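Local structure of proton-dependent oligopeptide transporter family protein (Xanthomonas campestris, 6EI3) at residues F302-D307 against N445-L450. The protein probably carries small peptides across the membrane together with protons, as a bacterial member of the POT family within the major facilitator superfamily. Numbering follows the deposited sequence.
Sequences FFSLFD and NLWVLL. With 78M ((2S)-2,3-dihydroxypropyl(7Z)-pentadec-7-enoate), chain O.
The indole of Trp447 meets Ser304 at its edge, near the ring plane, with Ser304 OG 3.4 Å from Trp447 CD1. The contact is a buried helix-helix one of the MFS fold, joining helices 281-306 and 430-456 in the C-terminal half of the chain. Leu450 CD1 and C11 of a bound monoacylglycerol also lie at the indole's edge, and the lipid's C14 comes within 3.7 Å of Trp447 CZ2. Phe482, on helix 471-495, adds an edge-to-face contact. Phe302 CD2 lies over one face of the Phe303 ring. Trp447 CG lies anti to its carbonyl carbon (chi1 -52°), and chi2 then turns CD1 and NE1 to helix 281-306. There NE1 hydrogen-bonds Thr300 OG1. Ser304 OG is hydrogen-bonded to Gly444 O, tying the helices together where Ser304 CA is 5.3 Å from Asn445 CA. Val448 packs beside it and brings CG2 to 3.4 Å from Ser304 O.

Farther along, the carboxylate of Asp307 and the amide of Asn445 lie with their planes 35° apart. Both ends of the amide are bonded. OD1 bonds His52 ND1 of helix 40-60, linking the two halves of the chain, and ND2 also bonds Thr441 O. These partners should fix the amide's rotation. Asn445 ND2 donates to Asp307 OD2 over 2.8 Å, nearly straight at 173°, reaching the oxygen on its anti side and tilted out of the carboxylate plane.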
ATOM      1  N   PHE A 302       7.626   2.967   6.425  1.00 26.32           N
ATOM      2  CA  PHE A 302       8.229   2.793   5.102  1.00 24.72           C
ATOM      3  C   PHE A 302       7.210   3.236   4.033  1.00 27.03           C
ATOM      4  O   PHE A 302       7.582   3.906   3.073  1.00 28.08           O
ATOM      5  CB  PHE A 302       8.703   1.330   4.837  1.00 25.18           C
ATOM      6  CG  PHE A 302       8.997   1.135   3.364  1.00 25.67           C
ATOM      7  CD1 PHE A 302      10.181   1.612   2.804  1.00 27.63           C
ATOM      8  CD2 PHE A 302       8.035   0.595   2.511  1.00 25.49           C
ATOM      9  CE1 PHE A 302      10.418   1.501   1.424  1.00 27.58           C
ATOM     10  CE2 PHE A 302       8.269   0.498   1.141  1.00 27.71           C
ATOM     11  CZ  PHE A 302       9.455   0.963   0.604  1.00 25.42           C
ATOM     12  N   PHE A 303       5.944   2.833   4.183  1.00 23.77           N
ATOM     13  CA  PHE A 303       4.898   3.185   3.215  1.00 23.70           C
ATOM     14  C   PHE A 303       4.531   4.654   3.258  1.00 25.70           C
ATOM     15  O   PHE A 303       4.157   5.189   2.216  1.00 24.96           O
ATOM     16  CB  PHE A 303       3.674   2.277   3.355  1.00 26.17           C
ATOM     17  CG  PHE A 303       3.988   0.897   2.837  1.00 27.13           C
ATOM     18  CD1 PHE A 303       4.123   0.663   1.469  1.00 29.64           C
ATOM     19  CD2 PHE A 303       4.160  -0.169   3.713  1.00 28.82           C
ATOM     20  CE1 PHE A 303       4.457  -0.611   0.988  1.00 30.17           C
ATOM     21  CE2 PHE A 303       4.481  -1.451   3.230  1.00 31.34           C
ATOM     22  CZ  PHE A 303       4.657  -1.655   1.875  1.00 28.69           C
ATOM     23  N   SER A 304       4.723   5.332   4.432  1.00 22.96           N
ATOM     24  CA  SER A 304       4.535   6.782   4.567  1.00 23.44           C
ATOM     25  C   SER A 304       5.499   7.468   3.627  1.00 26.47           C
ATOM     26  O   SER A 304       5.133   8.411   2.956  1.00 27.99           O
ATOM     27  CB  SER A 304       4.861   7.252   5.991  1.00 24.64           C
ATOM     28  OG  SER A 304       4.013   6.619   6.921  1.00 28.07           O
ATOM     29  N   LEU A 305       6.736   6.998   3.603  1.00 24.40           N
ATOM     30  CA  LEU A 305       7.812   7.553   2.785  1.00 26.82           C
ATOM     31  C   LEU A 305       7.723   7.114   1.329  1.00 30.41           C
ATOM     32  O   LEU A 305       7.973   7.905   0.418  1.00 30.69           O
ATOM     33  CB  LEU A 305       9.162   7.134   3.402  1.00 27.90           C
ATOM     34  CG  LEU A 305       9.718   8.074   4.493  1.00 33.47           C
ATOM     35  CD1 LEU A 305       8.931   7.987   5.804  1.00 32.66           C
ATOM     36  CD2 LEU A 305      11.163   7.746   4.793  1.00 35.71           C
ATOM     37  N   PHE A 306       7.329   5.864   1.107  1.00 25.38           N
ATOM     38  CA  PHE A 306       7.252   5.309  -0.235  1.00 23.71           C
ATOM     39  C   PHE A 306       6.145   5.939  -1.096  1.00 27.34           C
ATOM     40  O   PHE A 306       6.419   6.314  -2.233  1.00 26.03           O
ATOM     41  CB  PHE A 306       7.121   3.767  -0.160  1.00 24.24           C
ATOM     42  CG  PHE A 306       7.096   3.091  -1.509  1.00 25.20           C
ATOM     43  CD1 PHE A 306       8.239   3.029  -2.293  1.00 26.90           C
ATOM     44  CD2 PHE A 306       5.925   2.508  -1.991  1.00 27.48           C
ATOM     45  CE1 PHE A 306       8.204   2.422  -3.554  1.00 28.14           C
ATOM     46  CE2 PHE A 306       5.894   1.906  -3.249  1.00 29.71           C
ATOM     47  CZ  PHE A 306       7.036   1.862  -4.019  1.00 26.57           C
ATOM     48  N   ASP A 307       4.905   6.041  -0.572  1.00 25.03           N
ATOM     49  CA  ASP A 307       3.754   6.555  -1.339  1.00 24.43           C
ATOM     50  C   ASP A 307       3.819   8.072  -1.649  1.00 27.10           C
ATOM     51  O   ASP A 307       3.146   8.536  -2.568  1.00 25.97           O
ATOM     52  CB  ASP A 307       2.423   6.152  -0.678  1.00 26.33           C
ATOM     53  CG  ASP A 307       2.067   4.696  -1.018  1.00 44.73           C
ATOM     54  OD1 ASP A 307       2.296   4.281  -2.182  1.00 45.99           O
ATOM     55  OD2 ASP A 307       1.577   3.972  -0.119  1.00 47.46           O
ATOM     56  N   ASN A 445      -0.116   5.518   4.904  1.00 23.97           N
ATOM     57  CA  ASN A 445      -0.739   6.688   4.284  1.00 23.20           C
ATOM     58  C   ASN A 445      -1.455   7.555   5.306  1.00 28.41           C
ATOM     59  O   ASN A 445      -1.449   8.771   5.156  1.00 28.59           O
ATOM     60  CB  ASN A 445      -1.640   6.302   3.094  1.00 22.20           C
ATOM     61  CG  ASN A 445      -0.816   5.984   1.881  1.00 37.43           C
ATOM     62  OD1 ASN A 445      -0.513   6.854   1.065  1.00 28.47           O
ATOM     63  ND2 ASN A 445      -0.325   4.766   1.801  1.00 25.51           N
ATOM     64  N   LEU A 446      -1.981   6.948   6.399  1.00 26.39           N
ATOM     65  CA  LEU A 446      -2.594   7.696   7.489  1.00 26.79           C
ATOM     66  C   LEU A 446      -1.535   8.599   8.128  1.00 32.96           C
ATOM     67  O   LEU A 446      -1.851   9.764   8.407  1.00 31.73           O
ATOM     68  CB  LEU A 446      -3.236   6.774   8.560  1.00 26.76           C
ATOM     69  CG  LEU A 446      -3.627   7.419   9.911  1.00 30.86           C
ATOM     70  CD1 LEU A 446      -4.739   8.488   9.755  1.00 29.58           C
ATOM     71  CD2 LEU A 446      -4.006   6.351  10.970  1.00 32.31           C
ATOM     72  N   TRP A 447      -0.286   8.079   8.349  1.00 28.13           N
ATOM     73  CA  TRP A 447       0.760   8.904   8.971  1.00 28.62           C
ATOM     74  C   TRP A 447       1.052  10.169   8.152  1.00 31.53           C
ATOM     75  O   TRP A 447       1.408  11.187   8.735  1.00 31.30           O
ATOM     76  CB  TRP A 447       2.059   8.118   9.260  1.00 26.90           C
ATOM     77  CG  TRP A 447       1.914   6.833  10.039  1.00 27.63           C
ATOM     78  CD1 TRP A 447       2.583   5.670   9.807  1.00 30.01           C
ATOM     79  CD2 TRP A 447       1.050   6.584  11.162  1.00 28.12           C
ATOM     80  NE1 TRP A 447       2.212   4.717  10.724  1.00 29.92           N
ATOM     81  CE2 TRP A 447       1.274   5.250  11.571  1.00 31.87           C
ATOM     82  CE3 TRP A 447       0.132   7.367  11.887  1.00 30.44           C
ATOM     83  CZ2 TRP A 447       0.605   4.676  12.659  1.00 31.65           C
ATOM     84  CZ3 TRP A 447      -0.543   6.795  12.955  1.00 33.32           C
ATOM     85  CH2 TRP A 447      -0.321   5.456  13.317  1.00 33.91           C
ATOM     86  N   VAL A 448       0.922  10.091   6.803  1.00 27.81           N
ATOM     87  CA  VAL A 448       1.134  11.241   5.913  1.00 26.73           C
ATOM     88  C   VAL A 448      -0.006  12.247   6.161  1.00 30.90           C
ATOM     89  O   VAL A 448       0.254  13.436   6.354  1.00 31.34           O
ATOM     90  CB  VAL A 448       1.208  10.843   4.415  1.00 29.72           C
ATOM     91  CG1 VAL A 448       1.420  12.077   3.532  1.00 28.62           C
ATOM     92  CG2 VAL A 448       2.286   9.792   4.156  1.00 28.60           C
ATOM     93  N   LEU A 449      -1.271  11.765   6.165  1.00 27.33           N
ATOM     94  CA  LEU A 449      -2.436  12.617   6.425  1.00 27.98           C
ATOM     95  C   LEU A 449      -2.316  13.320   7.769  1.00 33.43           C
ATOM     96  O   LEU A 449      -2.577  14.525   7.849  1.00 33.68           O
ATOM     97  CB  LEU A 449      -3.734  11.811   6.391  1.00 27.55           C
ATOM     98  CG  LEU A 449      -4.184  11.194   5.055  1.00 29.40           C
ATOM     99  CD1 LEU A 449      -5.628  10.690   5.181  1.00 28.44           C
ATOM    100  CD2 LEU A 449      -4.106  12.225   3.904  1.00 26.45           C
ATOM    101  N   LEU A 450      -1.854  12.590   8.810  1.00 30.94           N
ATOM    102  CA  LEU A 450      -1.667  13.147  10.157  1.00 32.86           C
ATOM    103  C   LEU A 450      -0.599  14.224  10.196  1.00 38.26           C
ATOM    104  O   LEU A 450      -0.774  15.222  10.891  1.00 36.86           O
ATOM    105  CB  LEU A 450      -1.386  12.055  11.197  1.00 33.20           C
ATOM    106  CG  LEU A 450      -2.621  11.308  11.728  1.00 37.97           C
ATOM    107  CD1 LEU A 450      -2.218  10.231  12.744  1.00 37.88           C
ATOM    108  CD2 LEU A 450      -3.648  12.268  12.356  1.00 39.62           C
TER
HETATM  109  O21 78M O 614       5.826 -10.001  20.218  1.00 83.47           O
HETATM  110  C20 78M O 614       4.429 -10.198  20.068  1.00 84.03           C
HETATM  111  C18 78M O 614       3.654  -8.974  20.496  1.00 85.43           C
HETATM  112  O19 78M O 614       3.948  -8.658  21.859  1.00 87.76           O
HETATM  113  C17 78M O 614       2.166  -9.143  20.322  1.00 86.92           C
HETATM  114  O2  78M O 614       1.612  -7.806  20.322  1.00 88.32           O
HETATM  115  C1  78M O 614       0.358  -7.643  19.882  1.00 89.09           C
HETATM  116  O1  78M O 614      -0.396  -8.551  19.639  1.00 89.50           O
HETATM  117  C2  78M O 614       0.023  -6.189  19.720  1.00 89.28           C
HETATM  118  C3  78M O 614      -0.300  -5.805  18.282  1.00 88.35           C
HETATM  119  C4  78M O 614       0.279  -4.455  17.882  1.00 88.15           C
HETATM  120  C5  78M O 614      -0.752  -3.385  17.562  1.00 88.50           C
HETATM  121  C6  78M O 614      -1.368  -3.481  16.161  1.00 88.16           C
HETATM  122  C7  78M O 614      -0.817  -2.452  15.227  1.00 87.45           C
HETATM  123  C8  78M O 614      -1.456  -1.401  14.740  1.00 86.93           C
HETATM  124  C9  78M O 614      -0.883  -0.373  13.807  1.00 85.51           C
HETATM  125  C10 78M O 614      -0.209   0.766  14.578  1.00 86.00           C
HETATM  126  C11 78M O 614       1.165   1.156  14.062  1.00 84.24           C
HETATM  127  C12 78M O 614       2.092   1.676  15.155  1.00 83.89           C
HETATM  128  C13 78M O 614       3.534   1.925  14.733  1.00 81.29           C
HETATM  129  C15 78M O 614       5.225   3.579  13.884  1.00 77.48           C
HETATM  130  C14 78M O 614       3.768   3.234  14.001  1.00 78.32           C